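Local coordinates for peptidase M16 inactive domain family protein (Pseudomonas fluorescens, PDB 3GWB) that belongs to the M16 peptidase family as an inactive-domain member and may be linked to a hydrolase activity, at the interface of chains A and B. Coordinates in Å, arbitrary orientation; residue numbers count along the deposited sequence, not the author numbering. Chains: chain A/B, Peptidase M16 inactive domain family protein.

Contact 1: the interface of chains A and B. Residues chain A 281, 286, 290, 297; chain B 130-131, 134, 138.
B:Asn134, on helix 126-143 of chain B, pushes its amide between A:Tyr297, A:Arg290 and A:Phe281. Its CG stands anti to the backbone N (chi1 -178°), which carries the amide out to chain A.

As modelled, OD1 of B:Asn134 lies 2.9 Å from the carbonyl O of A:Tyr297, two acceptors, while its ND2 lies 3.0 Å from NE of A:Arg290, two donors. The modelled orientation is therefore doubtful; turned over, the amide could bond at both, NH2 to the carbonyl and NE-H to the amide oxygen. Asparagine suits the place because its short amide can serve a carbonyl and a guanidinium together. A water lies 2.7 Å from B:Asn134 ND2 and 3.1 Å from A:Arg290 NH2; in the turned amide an oxygen here would accept from it.

Apolar packing frames this amide. A:Phe281 meets it tip to tip, its plane turned 88° from the amide, with CZ 3.8 Å from CB of B:Asn134 and 3.9 Å from CA of B:Arg131. Within chain A, CE1 of A:Phe281 stands over the centre of the guanidinium, which may steady both flat groups. B:Ala138, small enough to bring the helix close, sets its methyl CB 3.7 Å from CB of A:Tyr297.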
loop_
_atom_site.group_PDB
_atom_site.type_symbol
_atom_site.label_atom_id
_atom_site.label_comp_id
_atom_site.label_asym_id
_atom_site.label_seq_id
_atom_site.Cartn_x
_atom_site.Cartn_y
_atom_site.Cartn_z
ATOM N N PHE A 281 3.875 -8.557 -21.382
ATOM C CA PHE A 281 2.863 -9.023 -22.321
ATOM C C PHE A 281 3.426 -10.128 -23.208
ATOM O O PHE A 281 2.694 -10.731 -23.996
ATOM C CB PHE A 281 2.387 -7.882 -23.229
ATOM C CG PHE A 281 1.693 -6.764 -22.505
ATOM C CD1 PHE A 281 0.689 -7.028 -21.580
ATOM C CD2 PHE A 281 2.002 -5.441 -22.797
ATOM C CE1 PHE A 281 0.005 -5.986 -20.948
ATOM C CE2 PHE A 281 1.326 -4.393 -22.173
ATOM C CZ PHE A 281 0.322 -4.667 -21.250
HETATM N N MSE A 286 0.053 -14.580 -21.202
HETATM C CA MSE A 286 -0.492 -13.268 -21.567
HETATM C C MSE A 286 -0.683 -13.150 -23.073
HETATM O O MSE A 286 -1.623 -12.511 -23.544
HETATM C CB MSE A 286 0.423 -12.148 -21.071
HETATM C CG MSE A 286 0.217 -11.802 -19.610
HETATM SE SE MSE A 286 -1.360 -10.976 -19.342
HETATM C CE MSE A 286 -0.808 -9.294 -19.396
ATOM N N ARG A 290 -4.582 -12.965 -23.352
ATOM C CA ARG A 290 -4.833 -11.536 -23.499
ATOM C C ARG A 290 -4.589 -11.032 -24.918
ATOM O O ARG A 290 -5.497 -10.533 -25.573
ATOM C CB ARG A 290 -3.958 -10.736 -22.529
ATOM C CG ARG A 290 -4.042 -9.231 -22.743
ATOM C CD ARG A 290 -3.105 -8.460 -21.832
ATOM N NE ARG A 290 -3.155 -7.028 -22.117
ATOM C CZ ARG A 290 -2.670 -6.466 -23.222
ATOM N NH1 ARG A 290 -2.086 -7.210 -24.154
ATOM N NH2 ARG A 290 -2.780 -5.157 -23.401
ATOM N N TYR A 297 -7.076 -9.223 -18.568
ATOM C CA TYR A 297 -6.122 -8.132 -18.514
ATOM C C TYR A 297 -4.862 -8.609 -17.812
ATOM O O TYR A 297 -3.812 -7.979 -17.905
ATOM C CB TYR A 297 -6.719 -6.922 -17.791
ATOM C CG TYR A 297 -7.776 -6.216 -18.611
ATOM C CD1 TYR A 297 -7.500 -5.778 -19.902
ATOM C CD2 TYR A 297 -9.062 -6.019 -18.112
ATOM C CE1 TYR A 297 -8.480 -5.170 -20.682
ATOM C CE2 TYR A 297 -10.050 -5.407 -18.885
ATOM C CZ TYR A 297 -9.749 -4.990 -20.170
ATOM O OH TYR A 297 -10.720 -4.415 -20.957
ATOM N N ALA B 130 0.988 1.718 -22.731
ATOM C CA ALA B 130 0.186 0.522 -22.948
ATOM C C ALA B 130 0.108 -0.304 -21.664
ATOM O O ALA B 130 -0.954 -0.807 -21.311
ATOM C CB ALA B 130 0.785 -0.311 -24.082
ATOM N N ARG B 131 1.231 -0.427 -20.964
ATOM C CA ARG B 131 1.279 -1.185 -19.719
ATOM C C ARG B 131 0.407 -0.534 -18.643
ATOM O O ARG B 131 -0.354 -1.217 -17.961
ATOM C CB ARG B 131 2.722 -1.285 -19.207
ATOM C CG ARG B 131 2.915 -2.351 -18.146
ATOM C CD ARG B 131 4.274 -2.250 -17.464
ATOM N NE ARG B 131 4.280 -1.265 -16.382
ATOM C CZ ARG B 131 5.103 -0.222 -16.319
ATOM N NH1 ARG B 131 6.001 -0.016 -17.280
ATOM N NH2 ARG B 131 5.030 0.617 -15.291
ATOM N N ASN B 134 -3.392 -0.885 -19.361
ATOM C CA ASN B 134 -3.835 -2.240 -19.065
ATOM C C ASN B 134 -4.070 -2.396 -17.567
ATOM O O ASN B 134 -5.057 -2.995 -17.149
ATOM C CB ASN B 134 -2.792 -3.260 -19.535
ATOM C CG ASN B 134 -3.226 -4.697 -19.285
ATOM O OD1 ASN B 134 -2.688 -5.393 -18.407
ATOM N ND2 ASN B 134 -4.213 -5.145 -20.049
ATOM N N ALA B 138 -7.626 -3.241 -15.808
ATOM C CA ALA B 138 -7.762 -4.374 -14.898
ATOM C C ALA B 138 -8.314 -3.831 -13.586
ATOM O O ALA B 138 -9.147 -4.459 -12.933
ATOM C CB ALA B 138 -6.417 -5.028 -14.666
HETATM O O HOH W 1 -5.326 -3.866 -22.109
#

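Contact 2: the interface of chains A and B. Residues chain A 145, 147, 249, 317; chain B 142, 145, 245.
The end of helix 126-143 of chain B and the loop after it, carrying B:Tyr142 and B:Gln145, meet strand 311-319 of chain A at A:Gln317 and the start of helix 147-160 at A:Pro147; the loop of B:Phe245, just after strand 239-244, meets the loop of A:Gln145. The two glutamines B:Gln145 and A:Gln317 reach toward each other tip to tip. As modelled, B:Gln145 NE2 donates to OE1 of A:Gln317 over 3.1 Å, but the acceptor geometry is poor, the donor standing beside the C=O at 85° and above its plane. The same NE2 is 2.8 Å from NE2 of A:Gln317, two donors. One of the two amides, and the coordinates do not say which, is probably turned over, which would put the hydrogen bond on this shorter pair. Glutamine suits both positions, since its long chain reaches across to the partner and its amide can donate and accept.

With CG anti to its backbone N (chi1 180°) and the chain extended beyond, A:Gln317 brings its amide to the rim of the B:Tyr142 ring. A:Pro147, a compact residue fit for a helix start, packs its CD against the amide end of B:Gln145. B:Phe245 turns its ring edge to the carbonyl O of A:Gln145, 3.7 Å from CZ.

In the fold, the patch lies where helix 126-143 gives way to the loop before helix 147-160. The twin backbone oxygens, O of A:Gln145 and O of B:Gln145, approach to 3.1 Å without bonding, which places this stretch near the two-fold axis.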
loop_
_atom_site.group_PDB
_atom_site.type_symbol
_atom_site.label_atom_id
_atom_site.label_comp_id
_atom_site.label_asym_id
_atom_site.label_seq_id
_atom_site.Cartn_x
_atom_site.Cartn_y
_atom_site.Cartn_z
ATOM N N GLN A 145 -16.078 -10.552 0.362
ATOM C CA GLN A 145 -16.685 -9.776 -0.718
ATOM C C GLN A 145 -15.709 -9.804 -1.883
ATOM O O GLN A 145 -15.906 -9.130 -2.897
ATOM C CB GLN A 145 -16.908 -8.329 -0.271
ATOM C CG GLN A 145 -17.676 -8.204 1.037
ATOM C CD GLN A 145 -17.873 -6.761 1.471
ATOM O OE1 GLN A 145 -16.910 -6.014 1.649
ATOM N NE2 GLN A 145 -19.129 -6.365 1.649
ATOM N N PRO A 147 -13.895 -12.380 -4.511
ATOM C CA PRO A 147 -13.865 -13.705 -5.142
ATOM C C PRO A 147 -12.471 -14.344 -5.149
ATOM O O PRO A 147 -12.305 -15.507 -4.777
ATOM C CB PRO A 147 -14.378 -13.424 -6.556
ATOM C CG PRO A 147 -15.303 -12.255 -6.351
ATOM C CD PRO A 147 -14.507 -11.386 -5.411
ATOM N N GLN A 249 -17.516 -11.110 -12.804
ATOM C CA GLN A 249 -16.337 -11.642 -13.491
ATOM C C GLN A 249 -16.095 -12.983 -12.830
ATOM O O GLN A 249 -16.719 -13.282 -11.825
ATOM C CB GLN A 249 -15.161 -10.709 -13.298
ATOM C CG GLN A 249 -15.348 -9.370 -14.025
ATOM C CD GLN A 249 -14.581 -9.344 -15.291
ATOM O OE1 GLN A 249 -15.015 -8.803 -16.314
ATOM N NE2 GLN A 249 -13.410 -9.935 -15.239
ATOM N N GLN A 317 -8.584 -13.490 -14.101
ATOM C CA GLN A 317 -9.993 -13.137 -13.985
ATOM C C GLN A 317 -10.508 -12.898 -15.404
ATOM O O GLN A 317 -9.809 -12.323 -16.228
ATOM C CB GLN A 317 -10.139 -11.869 -13.136
ATOM C CG GLN A 317 -11.561 -11.385 -12.937
ATOM C CD GLN A 317 -11.654 -10.260 -11.914
ATOM O OE1 GLN A 317 -11.337 -10.450 -10.739
ATOM N NE2 GLN A 317 -12.087 -9.082 -12.360
ATOM N N TYR B 142 -11.516 -4.996 -11.072
ATOM C CA TYR B 142 -11.434 -5.376 -9.667
ATOM C C TYR B 142 -12.315 -4.459 -8.819
ATOM O O TYR B 142 -12.854 -4.876 -7.792
ATOM C CB TYR B 142 -9.983 -5.309 -9.170
ATOM C CG TYR B 142 -9.012 -6.149 -9.974
ATOM C CD1 TYR B 142 -9.288 -7.487 -10.268
ATOM C CD2 TYR B 142 -7.815 -5.606 -10.444
ATOM C CE1 TYR B 142 -8.394 -8.264 -11.018
ATOM C CE2 TYR B 142 -6.915 -6.371 -11.190
ATOM C CZ TYR B 142 -7.209 -7.698 -11.476
ATOM O OH TYR B 142 -6.322 -8.445 -12.225
ATOM N N GLN B 145 -15.823 -5.199 -7.629
ATOM C CA GLN B 145 -15.894 -6.239 -6.614
ATOM C C GLN B 145 -15.660 -5.634 -5.231
ATOM O O GLN B 145 -15.475 -6.349 -4.242
ATOM C CB GLN B 145 -14.862 -7.326 -6.924
ATOM C CG GLN B 145 -15.180 -8.083 -8.215
ATOM C CD GLN B 145 -13.985 -8.829 -8.785
ATOM O OE1 GLN B 145 -13.336 -9.610 -8.091
ATOM N NE2 GLN B 145 -13.695 -8.594 -10.062
ATOM N N PHE B 245 -25.062 -5.824 -4.559
ATOM C CA PHE B 245 -23.791 -6.528 -4.490
ATOM C C PHE B 245 -23.927 -7.763 -3.606
ATOM O O PHE B 245 -24.635 -7.745 -2.599
ATOM C CB PHE B 245 -22.708 -5.594 -3.931
ATOM C CG PHE B 245 -21.311 -6.136 -4.066
ATOM C CD1 PHE B 245 -20.650 -6.090 -5.287
ATOM C CD2 PHE B 245 -20.672 -6.725 -2.981
ATOM C CE1 PHE B 245 -19.378 -6.633 -5.432
ATOM C CE2 PHE B 245 -19.396 -7.272 -3.111
ATOM C CZ PHE B 245 -18.747 -7.225 -4.339
#

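Contact 3: the interface of chains A and B. Residues chain A 249, 297, 317; chain B 137-138, 141.
A:Tyr297 lays its phenol ring against B:Leu137, and this is the tightly packed part of the contact. CB of B:Leu137 sits over the centre of a ring face, 3.8 Å from the centroid, a CH-pi contact, and the methyl CD1 continues the cover, 3.8 Å from CE1 of A:Tyr297. CG anti to the carbonyl carbon (chi1 -72°) swings the ring toward helix 126-143, and chi2 (-54°) turns its face to B:Leu137. B:Glu141 closes on the rim: its CG lies in the ring plane, 3.9 Å from CE2. Tyrosine suits the place by offering a broad flat surface to a helix, leucine by supplying a branched apolar group, and glutamate by packing with its methylenes while its carboxylate goes elsewhere.

The polar flank fits less well. The carboxylate of B:Glu141 crosses the side chain of A:Gln249 at about a right angle, and OE1 is modelled 2.6 Å from OE1 of A:Gln249. Two oxygens so close suggest that the amide of A:Gln249 may be turned over, which would put its NH2 toward the carboxylate; as it stands the pair is doubtful. A:Gln317 approaches only loosely, its NE2 3.7 Å from CB of B:Glu141.

In the fold, B:Leu137 and B:Glu141 lie one turn apart on helix 126-143, facing the loop of A:Tyr297 just before strand 299-303 and the strands 249-257 and 311-319 of chain A.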
loop_
_atom_site.group_PDB
_atom_site.type_symbol
_atom_site.label_atom_id
_atom_site.label_comp_id
_atom_site.label_asym_id
_atom_site.label_seq_id
_atom_site.Cartn_x
_atom_site.Cartn_y
_atom_site.Cartn_z
ATOM N N GLN A 249 -17.516 -11.110 -12.804
ATOM C CA GLN A 249 -16.337 -11.642 -13.491
ATOM C C GLN A 249 -16.095 -12.983 -12.830
ATOM O O GLN A 249 -16.719 -13.282 -11.825
ATOM C CB GLN A 249 -15.161 -10.709 -13.298
ATOM C CG GLN A 249 -15.348 -9.370 -14.025
ATOM C CD GLN A 249 -14.581 -9.344 -15.291
ATOM O OE1 GLN A 249 -15.015 -8.803 -16.314
ATOM N NE2 GLN A 249 -13.410 -9.935 -15.239
ATOM N N TYR A 297 -7.076 -9.223 -18.568
ATOM C CA TYR A 297 -6.122 -8.132 -18.514
ATOM C C TYR A 297 -4.862 -8.609 -17.812
ATOM O O TYR A 297 -3.812 -7.979 -17.905
ATOM C CB TYR A 297 -6.719 -6.922 -17.791
ATOM C CG TYR A 297 -7.776 -6.216 -18.611
ATOM C CD1 TYR A 297 -7.500 -5.778 -19.902
ATOM C CD2 TYR A 297 -9.062 -6.019 -18.112
ATOM C CE1 TYR A 297 -8.480 -5.170 -20.682
ATOM C CE2 TYR A 297 -10.050 -5.407 -18.885
ATOM C CZ TYR A 297 -9.749 -4.990 -20.170
ATOM O OH TYR A 297 -10.720 -4.415 -20.957
ATOM N N GLN A 317 -8.584 -13.490 -14.101
ATOM C CA GLN A 317 -9.993 -13.137 -13.985
ATOM C C GLN A 317 -10.508 -12.898 -15.404
ATOM O O GLN A 317 -9.809 -12.323 -16.228
ATOM C CB GLN A 317 -10.139 -11.869 -13.136
ATOM C CG GLN A 317 -11.561 -11.385 -12.937
ATOM C CD GLN A 317 -11.654 -10.260 -11.914
ATOM O OE1 GLN A 317 -11.337 -10.450 -10.739
ATOM N NE2 GLN A 317 -12.087 -9.082 -12.360
ATOM N N LEU B 137 -7.275 -0.666 -16.728
ATOM C CA LEU B 137 -8.450 -1.413 -17.179
ATOM C C LEU B 137 -8.699 -2.601 -16.256
ATOM O O LEU B 137 -9.845 -2.942 -15.957
ATOM C CB LEU B 137 -8.256 -1.901 -18.616
ATOM C CG LEU B 137 -8.251 -0.823 -19.699
ATOM C CD1 LEU B 137 -7.916 -1.449 -21.040
ATOM C CD2 LEU B 137 -9.609 -0.140 -19.755
ATOM N N ALA B 138 -7.626 -3.241 -15.808
ATOM C CA ALA B 138 -7.762 -4.374 -14.898
ATOM C C ALA B 138 -8.314 -3.831 -13.586
ATOM O O ALA B 138 -9.147 -4.459 -12.933
ATOM C CB ALA B 138 -6.417 -5.028 -14.666
ATOM N N GLU B 141 -11.999 -3.502 -13.414
ATOM C CA GLU B 141 -12.623 -4.808 -13.236
ATOM C C GLU B 141 -12.614 -5.247 -11.777
ATOM O O GLU B 141 -13.587 -5.810 -11.298
ATOM C CB GLU B 141 -11.917 -5.865 -14.088
ATOM C CG GLU B 141 -12.078 -5.653 -15.574
ATOM C CD GLU B 141 -13.522 -5.421 -15.965
ATOM O OE1 GLU B 141 -14.361 -6.309 -15.703
ATOM O OE2 GLU B 141 -13.817 -4.345 -16.532
#

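The three contacts follow helix 126-143 of chain B along the surface of chain A. Contact 1 and contact 3 have C-alpha centres about 9 Å apart and share A:Tyr297 and B:Ala138; contact 3 and contact 2 are also about 9 Å apart and share A:Gln249 and A:Gln317. Contact 1 and contact 2 lie about 18 Å apart, with contact 3 joining them. Because the interface is two-fold symmetric, the same helix of chain A makes the twin contacts on chain B. The pairing could represent a dimer, although the structure alone does not show that it forms in solution.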